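Local coordinates for aldehyde dehydrogenase (Burkholderia cenocepacia, PDB 4O6R), which probably oxidises aldehydes to carboxylic acids with NAD(P)+ as coenzyme, and holds adenosine monophosphate in its nucleotide pocket in this crystal, at residues A[271-276]-A[303-308]; A[259-264]-A[294-299]. All coordinates share one frame; numbering follows the deposited sequence.

In the fold
Both contacts belong to one right-handed beta-alpha-beta unit, strand 261-264, helix 270-282 and strand 294-298, followed directly by helix 302-315. Their segments alternate along the chain: 259-264, 271-276, 294-299, 303-308. Interaction 2 pairs the two strands in the middle of a seven-stranded, mostly parallel sheet, which by the family fold is that of the catalytic domain; interaction 1 packs the two helices together on one face of that sheet. The contact centres lie about 12 Å apart and share a hydrophobic layer, in which F305 rests on V264, L295 and L297 while L306 covers L297. Both are away from the AMP pocket; they join neighbouring strands and the helices covering one face of the sheet.

Interaction 1 of 2, residues A[271-276]-A[303-308]; sequences DAAING and DAFLER. With GOL (glycerol), chain H.
I274 packs against F305 and R308 with different parts of its side chain. Its CG1 sits over one face of the F305 ring, a CH-pi contact 3.7 Å from I274 CG1 to the F305 ring centroid and only 16° off the ring normal. CG1 is anti to the carbonyl carbon (chi1 -71°), which brings it over the ring face, and CD1 then turns off the ring towards R308. At the ring edge, A273 CB comes within 3.9 Å of F305 CE2; a methyl group suits this place because a small residue lets the aromatic ring approach the helix backbone. Helices 270-282 and 302-315 cover the same face of the mostly parallel sheet, their short segments crossing at -53° with axes 10.2 Å apart.

Towards solvent the packing gives way to charge. I274 CD1 covers one face of the R308 guanidinium, offset towards its rim and 3.5 Å from R308 NE, while NH2 at the edge of the group turns to a glycerol, probably from the crystallisation liquor, and donates to its O1 with R308 NH2 2.6 Å from glycerol O1. D271 OD1 and R308 NH2 stay 4.3 Å apart, beyond a salt bridge.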
ATOM      1  N   ASP A 271      -4.616  -7.641  39.019  1.00 13.94           N
ATOM      2  CA  ASP A 271      -3.242  -7.188  39.230  1.00 14.97           C
ATOM      3  C   ASP A 271      -2.731  -6.331  38.058  1.00 13.36           C
ATOM      4  O   ASP A 271      -2.227  -5.237  38.242  1.00 12.40           O
ATOM      5  CB  ASP A 271      -2.315  -8.368  39.410  1.00 17.40           C
ATOM      6  CG  ASP A 271      -0.885  -7.934  39.600  1.00 20.52           C
ATOM      7  OD1 ASP A 271      -0.597  -7.199  40.559  1.00 23.31           O
ATOM      8  OD2 ASP A 271      -0.029  -8.303  38.762  1.00 25.06           O
ATOM      9  N   ALA A 272      -2.893  -6.845  36.850  1.00 12.43           N
ATOM     10  CA  ALA A 272      -2.510  -6.103  35.640  1.00 11.56           C
ATOM     11  C   ALA A 272      -3.272  -4.798  35.505  1.00 10.67           C
ATOM     12  O   ALA A 272      -2.671  -3.783  35.195  1.00 10.25           O
ATOM     13  CB  ALA A 272      -2.711  -6.971  34.398  1.00 11.69           C
ATOM     14  N   ALA A 273      -4.573  -4.808  35.774  1.00 10.21           N
ATOM     15  CA  ALA A 273      -5.405  -3.641  35.563  1.00  9.70           C
ATOM     16  C   ALA A 273      -5.184  -2.547  36.599  1.00  9.59           C
ATOM     17  O   ALA A 273      -5.254  -1.375  36.287  1.00  9.27           O
ATOM     18  CB  ALA A 273      -6.886  -4.047  35.490  1.00  9.89           C
ATOM     19  N   ILE A 274      -4.904  -2.929  37.835  1.00  9.76           N
ATOM     20  CA  ILE A 274      -4.612  -1.945  38.862  1.00  9.71           C
ATOM     21  C   ILE A 274      -3.304  -1.237  38.526  1.00  9.64           C
ATOM     22  O   ILE A 274      -3.211  -0.000  38.582  1.00  9.37           O
ATOM     23  CB  ILE A 274      -4.552  -2.625  40.242  1.00  9.93           C
ATOM     24  CG1 ILE A 274      -5.953  -3.049  40.671  1.00  9.94           C
ATOM     25  CG2 ILE A 274      -3.958  -1.703  41.277  1.00 10.08           C
ATOM     26  CD1 ILE A 274      -5.951  -4.194  41.656  1.00 10.36           C
ATOM     27  N   ASN A 275      -2.289  -2.008  38.156  1.00  9.80           N
ATOM     28  CA  ASN A 275      -1.032  -1.402  37.721  1.00 10.23           C
ATOM     29  C   ASN A 275      -1.211  -0.572  36.467  1.00  9.69           C
ATOM     30  O   ASN A 275      -0.658   0.534  36.366  1.00  9.62           O
ATOM     31  CB  ASN A 275       0.056  -2.461  37.522  1.00 10.78           C
ATOM     32  CG  ASN A 275       0.615  -2.958  38.836  1.00 11.59           C
ATOM     33  OD1 ASN A 275       0.469  -4.141  39.189  1.00 13.34           O
ATOM     34  ND2 ASN A 275       1.262  -2.082  39.567  1.00 11.57           N
ATOM     35  N   GLY A 276      -2.025  -1.075  35.538  1.00  9.33           N
ATOM     36  CA  GLY A 276      -2.302  -0.362  34.310  1.00  9.06           C
ATOM     37  C   GLY A 276      -2.973   0.970  34.555  1.00  8.81           C
ATOM     38  O   GLY A 276      -2.628   1.963  33.917  1.00  8.64           O
ATOM     39  N   ASP A 303     -15.159  -2.265  44.223  1.00 13.87           N
ATOM     40  CA  ASP A 303     -14.676  -2.055  45.572  1.00 14.93           C
ATOM     41  C   ASP A 303     -13.331  -2.727  45.796  1.00 14.28           C
ATOM     42  O   ASP A 303     -12.420  -2.110  46.339  1.00 14.17           O
ATOM     43  CB  ASP A 303     -15.730  -2.481  46.611  1.00 16.72           C
ATOM     44  CG  ASP A 303     -17.031  -1.653  46.483  1.00 17.87           C
ATOM     45  OD1 ASP A 303     -16.969  -0.428  46.590  1.00 18.79           O
ATOM     46  OD2 ASP A 303     -18.120  -2.212  46.190  1.00 20.85           O
ATOM     47  N   ALA A 304     -13.194  -3.955  45.312  1.00 13.97           N
ATOM     48  CA  ALA A 304     -11.943  -4.693  45.377  1.00 14.08           C
ATOM     49  C   ALA A 304     -10.792  -3.949  44.671  1.00 13.27           C
ATOM     50  O   ALA A 304      -9.719  -3.734  45.263  1.00 13.82           O
ATOM     51  CB  ALA A 304     -12.126  -6.065  44.754  1.00 14.35           C
ATOM     52  N   PHE A 305     -11.049  -3.536  43.439  1.00 12.47           N
ATOM     53  CA  PHE A 305     -10.110  -2.772  42.652  1.00 11.72           C
ATOM     54  C   PHE A 305      -9.682  -1.488  43.378  1.00 11.92           C
ATOM     55  O   PHE A 305      -8.492  -1.202  43.513  1.00 11.46           O
ATOM     56  CB  PHE A 305     -10.754  -2.409  41.338  1.00 11.31           C
ATOM     57  CG  PHE A 305      -9.794  -1.811  40.337  1.00 10.43           C
ATOM     58  CD1 PHE A 305      -9.360  -0.501  40.472  1.00 10.19           C
ATOM     59  CD2 PHE A 305      -9.345  -2.563  39.259  1.00 10.12           C
ATOM     60  CE1 PHE A 305      -8.478   0.052  39.559  1.00  9.72           C
ATOM     61  CE2 PHE A 305      -8.462  -2.015  38.358  1.00  9.79           C
ATOM     62  CZ  PHE A 305      -8.037  -0.714  38.495  1.00  9.54           C
ATOM     63  N   LEU A 306     -10.664  -0.732  43.861  1.00 12.12           N
ATOM     64  CA  LEU A 306     -10.371   0.544  44.480  1.00 12.42           C
ATOM     65  C   LEU A 306      -9.565   0.398  45.753  1.00 13.43           C
ATOM     66  O   LEU A 306      -8.686   1.193  46.000  1.00 13.29           O
ATOM     67  CB  LEU A 306     -11.650   1.327  44.730  1.00 12.44           C
ATOM     68  CG  LEU A 306     -12.337   1.853  43.461  1.00 12.05           C
ATOM     69  CD1 LEU A 306     -13.726   2.367  43.783  1.00 12.20           C
ATOM     70  CD2 LEU A 306     -11.492   2.949  42.793  1.00 11.68           C
ATOM     71  N   GLU A 307      -9.837  -0.619  46.562  1.00 14.65           N
ATOM     72  CA  GLU A 307      -9.071  -0.761  47.781  1.00 16.28           C
ATOM     73  C   GLU A 307      -7.586  -0.921  47.472  1.00 15.08           C
ATOM     74  O   GLU A 307      -6.720  -0.309  48.142  1.00 14.83           O
ATOM     75  CB  GLU A 307      -9.585  -1.921  48.626  1.00 19.28           C
ATOM     76  CG  GLU A 307      -8.951  -1.981  49.996  1.00 23.35           C
ATOM     77  CD  GLU A 307      -9.515  -3.104  50.842  1.00 27.59           C
ATOM     78  OE1 GLU A 307     -10.288  -3.932  50.296  1.00 30.45           O
ATOM     79  OE2 GLU A 307      -9.167  -3.173  52.043  1.00 31.36           O
ATOM     80  N   ARG A 308      -7.277  -1.724  46.459  1.00 13.45           N
ATOM     81  CA  ARG A 308      -5.892  -1.920  46.077  1.00 13.05           C
ATOM     82  C   ARG A 308      -5.310  -0.695  45.329  1.00 12.16           C
ATOM     83  O   ARG A 308      -4.189  -0.294  45.568  1.00 11.98           O
ATOM     84  CB  ARG A 308      -5.762  -3.192  45.229  1.00 13.09           C
ATOM     85  CG  ARG A 308      -5.988  -4.443  46.075  1.00 13.65           C
ATOM     86  CD  ARG A 308      -6.344  -5.630  45.225  1.00 13.90           C
ATOM     87  NE  ARG A 308      -5.188  -6.076  44.454  1.00 13.91           N
ATOM     88  CZ  ARG A 308      -5.193  -7.106  43.615  1.00 14.31           C
ATOM     89  NH1 ARG A 308      -6.305  -7.775  43.359  1.00 14.63           N
ATOM     90  NH2 ARG A 308      -4.094  -7.419  42.979  1.00 14.67           N
TER
HETATM   91  C1  GOL H 504      -1.683  -4.889  42.336  1.00 28.78           C
HETATM   92  O1  GOL H 504      -1.771  -6.320  42.445  1.00 27.47           O
HETATM   93  C2  GOL H 504      -0.378  -4.482  43.008  1.00 29.20           C
HETATM   94  O2  GOL H 504       0.716  -4.910  42.178  1.00 30.31           O
HETATM   95  C3  GOL H 504      -0.297  -2.975  43.268  1.00 29.06           C
HETATM   96  O3  GOL H 504       1.036  -2.647  43.742  1.00 26.83           O

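Interaction 2 of 2, residues A[259-264]-A[294-299]; sequences KGANIV and RLVLHE
R294 grips the backbone carbonyl of K259 side-on, with NE and NH2 both donating to the one oxygen. R294 NE lies 2.8 Å and R294 NH2 2.9 Å from K259 O. The oxygen is close to the guanidinium plane, and the bend at chi3 (-69°) turns the group towards the 259-264 segment. Arginine suits this buried place because its other N-H groups can serve further carbonyls: NH1 bonds I410 O and NH2 also reaches A411 O. The K259 side chain passes with CG 3.6 Å from R294 NE, while its ammonium bonds E389 O and V386 O.

Main-chain bonds join the strands in parallel register, A261 beside R294 through V264 beside L297. R294 N donates to G260 O at 3.0 Å, N262 N to R294 O at 2.7 Å, V296 N to N262 O in a nearly straight bond (176°), V264 N to V296 O, and H298 N to V264 O. These are the neighbouring strands of a beta-alpha-beta crossover, linked through helix 270-282.

Apolar contacts divide between the two faces. Beta-branched I263 and V296 lie side by side, with I263 CG1 4.0 Å from V296 CB, against A407, A411 and I410 of helix 404-411. On the other face V264 CB touches L297 CD2 at 3.7 Å, and L295 and L297 extend towards helix 302-315. N262 is the polar exception there, its OD1 accepting from W423 NE1.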
ATOM      1  N   LYS A 259     -10.514  12.674  27.247  1.00  9.63           N
ATOM      2  CA  LYS A 259     -10.991  12.338  28.570  1.00  9.66           C
ATOM      3  C   LYS A 259     -11.125  10.813  28.548  1.00  9.55           C
ATOM      4  O   LYS A 259     -12.230  10.255  28.553  1.00  9.64           O
ATOM      5  CB  LYS A 259     -12.315  13.031  28.871  1.00  9.67           C
ATOM      6  CG  LYS A 259     -12.773  12.915  30.323  1.00  9.86           C
ATOM      7  CD  LYS A 259     -12.025  13.870  31.244  1.00  9.96           C
ATOM      8  CE  LYS A 259     -12.359  13.583  32.718  1.00 10.24           C
ATOM      9  NZ  LYS A 259     -11.602  14.429  33.678  1.00 10.36           N
ATOM     10  N   GLY A 260      -9.960  10.170  28.505  1.00  9.20           N
ATOM     11  CA  GLY A 260      -9.864   8.747  28.219  1.00  9.09           C
ATOM     12  C   GLY A 260     -10.565   7.832  29.219  1.00  9.24           C
ATOM     13  O   GLY A 260     -10.304   7.923  30.432  1.00  9.56           O
ATOM     14  N   ALA A 261     -11.475   6.980  28.729  1.00  9.01           N
ATOM     15  CA  ALA A 261     -12.018   5.926  29.569  1.00  9.08           C
ATOM     16  C   ALA A 261     -11.027   4.774  29.671  1.00  8.93           C
ATOM     17  O   ALA A 261     -10.368   4.395  28.677  1.00  8.64           O
ATOM     18  CB  ALA A 261     -13.331   5.415  29.010  1.00  9.13           C
ATOM     19  N   ASN A 262     -10.939   4.216  30.862  1.00  9.06           N
ATOM     20  CA  ASN A 262     -10.128   3.021  31.141  1.00  9.03           C
ATOM     21  C   ASN A 262     -11.063   2.049  31.837  1.00  9.18           C
ATOM     22  O   ASN A 262     -11.360   2.237  33.010  1.00  9.48           O
ATOM     23  CB  ASN A 262      -8.954   3.429  32.017  1.00  9.17           C
ATOM     24  CG  ASN A 262      -8.010   2.279  32.312  1.00  9.28           C
ATOM     25  OD1 ASN A 262      -8.072   1.231  31.676  1.00  9.28           O
ATOM     26  ND2 ASN A 262      -7.115   2.485  33.279  1.00  9.49           N
ATOM     27  N   ILE A 263     -11.620   1.093  31.084  1.00  9.06           N
ATOM     28  CA  ILE A 263     -12.749   0.296  31.521  1.00  9.30           C
ATOM     29  C   ILE A 263     -12.246  -1.055  32.034  1.00  9.55           C
ATOM     30  O   ILE A 263     -11.502  -1.745  31.346  1.00  9.26           O
ATOM     31  CB  ILE A 263     -13.740   0.039  30.352  1.00  9.23           C
ATOM     32  CG1 ILE A 263     -14.136   1.337  29.656  1.00  9.15           C
ATOM     33  CG2 ILE A 263     -14.980  -0.694  30.839  1.00  9.46           C
ATOM     34  CD1 ILE A 263     -14.823   1.154  28.310  1.00  9.06           C
ATOM     35  N   VAL A 264     -12.651  -1.425  33.242  1.00  9.97           N
ATOM     36  CA  VAL A 264     -12.256  -2.685  33.824  1.00 10.42           C
ATOM     37  C   VAL A 264     -13.487  -3.569  33.988  1.00 11.02           C
ATOM     38  O   VAL A 264     -14.392  -3.305  34.801  1.00 11.21           O
ATOM     39  CB  VAL A 264     -11.528  -2.471  35.164  1.00 10.46           C
ATOM     40  CG1 VAL A 264     -11.057  -3.783  35.770  1.00 10.62           C
ATOM     41  CG2 VAL A 264     -10.368  -1.510  34.961  1.00 10.23           C
ATOM     42  N   ARG A 294     -10.707   8.614  33.304  1.00  8.39           N
ATOM     43  CA  ARG A 294     -11.945   8.041  33.771  1.00  8.63           C
ATOM     44  C   ARG A 294     -11.769   6.568  33.955  1.00  8.71           C
ATOM     45  O   ARG A 294     -11.590   5.836  32.981  1.00  8.85           O
ATOM     46  CB  ARG A 294     -13.102   8.293  32.787  1.00  8.85           C
ATOM     47  CG  ARG A 294     -13.423   9.770  32.642  1.00  9.19           C
ATOM     48  CD  ARG A 294     -14.639  10.008  31.733  1.00  9.64           C
ATOM     49  NE  ARG A 294     -14.331   9.665  30.346  1.00  9.56           N
ATOM     50  CZ  ARG A 294     -15.167   9.040  29.502  1.00  9.86           C
ATOM     51  NH1 ARG A 294     -16.424   8.739  29.851  1.00 10.15           N
ATOM     52  NH2 ARG A 294     -14.737   8.732  28.281  1.00  9.88           N
ATOM     53  N   LEU A 295     -11.858   6.115  35.206  1.00  8.75           N
ATOM     54  CA  LEU A 295     -11.714   4.716  35.509  1.00  8.87           C
ATOM     55  C   LEU A 295     -13.111   4.190  35.658  1.00  8.91           C
ATOM     56  O   LEU A 295     -13.867   4.657  36.514  1.00  9.33           O
ATOM     57  CB  LEU A 295     -10.872   4.560  36.762  1.00  9.13           C
ATOM     58  CG  LEU A 295     -10.584   3.163  37.236  1.00  9.48           C
ATOM     59  CD1 LEU A 295      -9.688   2.461  36.246  1.00  9.41           C
ATOM     60  CD2 LEU A 295      -9.968   3.218  38.617  1.00 10.00           C
ATOM     61  N   VAL A 296     -13.491   3.295  34.758  1.00  8.67           N
ATOM     62  CA  VAL A 296     -14.856   2.866  34.595  1.00  8.74           C
ATOM     63  C   VAL A 296     -14.895   1.396  35.022  1.00  9.11           C
ATOM     64  O   VAL A 296     -14.418   0.521  34.288  1.00  9.01           O
ATOM     65  CB  VAL A 296     -15.335   3.027  33.134  1.00  8.61           C
ATOM     66  CG1 VAL A 296     -16.780   2.562  33.008  1.00  8.75           C
ATOM     67  CG2 VAL A 296     -15.198   4.468  32.665  1.00  8.43           C
ATOM     68  N   LEU A 297     -15.430   1.121  36.213  1.00  9.29           N
ATOM     69  CA  LEU A 297     -15.242  -0.179  36.864  1.00  9.68           C
ATOM     70  C   LEU A 297     -16.536  -0.963  36.961  1.00 10.14           C
ATOM     71  O   LEU A 297     -17.562  -0.418  37.363  1.00 10.03           O
ATOM     72  CB  LEU A 297     -14.738   0.021  38.292  1.00  9.81           C
ATOM     73  CG  LEU A 297     -13.418   0.767  38.428  1.00  9.51           C
ATOM     74  CD1 LEU A 297     -13.132   0.979  39.898  1.00  9.74           C
ATOM     75  CD2 LEU A 297     -12.272  -0.015  37.786  1.00  9.35           C
ATOM     76  N   HIS A 298     -16.481  -2.244  36.612  1.00 10.41           N
ATOM     77  CA  HIS A 298     -17.633  -3.098  36.749  1.00 11.35           C
ATOM     78  C   HIS A 298     -17.997  -3.200  38.235  1.00 12.25           C
ATOM     79  O   HIS A 298     -17.132  -3.376  39.083  1.00 11.87           O
ATOM     80  CB  HIS A 298     -17.370  -4.495  36.195  1.00 11.45           C
ATOM     81  CG  HIS A 298     -18.613  -5.309  36.055  1.00 11.91           C
ATOM     82  ND1 HIS A 298     -19.168  -5.984  37.114  1.00 12.48           N
ATOM     83  CD2 HIS A 298     -19.458  -5.483  35.019  1.00 12.12           C
ATOM     84  CE1 HIS A 298     -20.286  -6.577  36.733  1.00 12.84           C
ATOM     85  NE2 HIS A 298     -20.480  -6.298  35.459  1.00 12.73           N
ATOM     86  N   GLU A 299     -19.278  -3.097  38.518  1.00 14.13           N
ATOM     87  CA  GLU A 299     -19.781  -3.097  39.899  1.00 16.55           C
ATOM     88  C   GLU A 299     -19.267  -4.277  40.756  1.00 16.56           C
ATOM     89  O   GLU A 299     -19.035  -4.121  41.948  1.00 16.78           O
ATOM     90  CB  GLU A 299     -21.319  -3.083  39.899  1.00 19.06           C
ATOM     91  CG  GLU A 299     -21.942  -2.843  41.280  1.00 22.45           C
ATOM     92  CD  GLU A 299     -21.647  -1.431  41.830  1.00 25.47           C
ATOM     93  OE1 GLU A 299     -22.079  -0.445  41.153  1.00 29.74           O
ATOM     94  OE2 GLU A 299     -20.972  -1.297  42.902  1.00 25.90           O
TER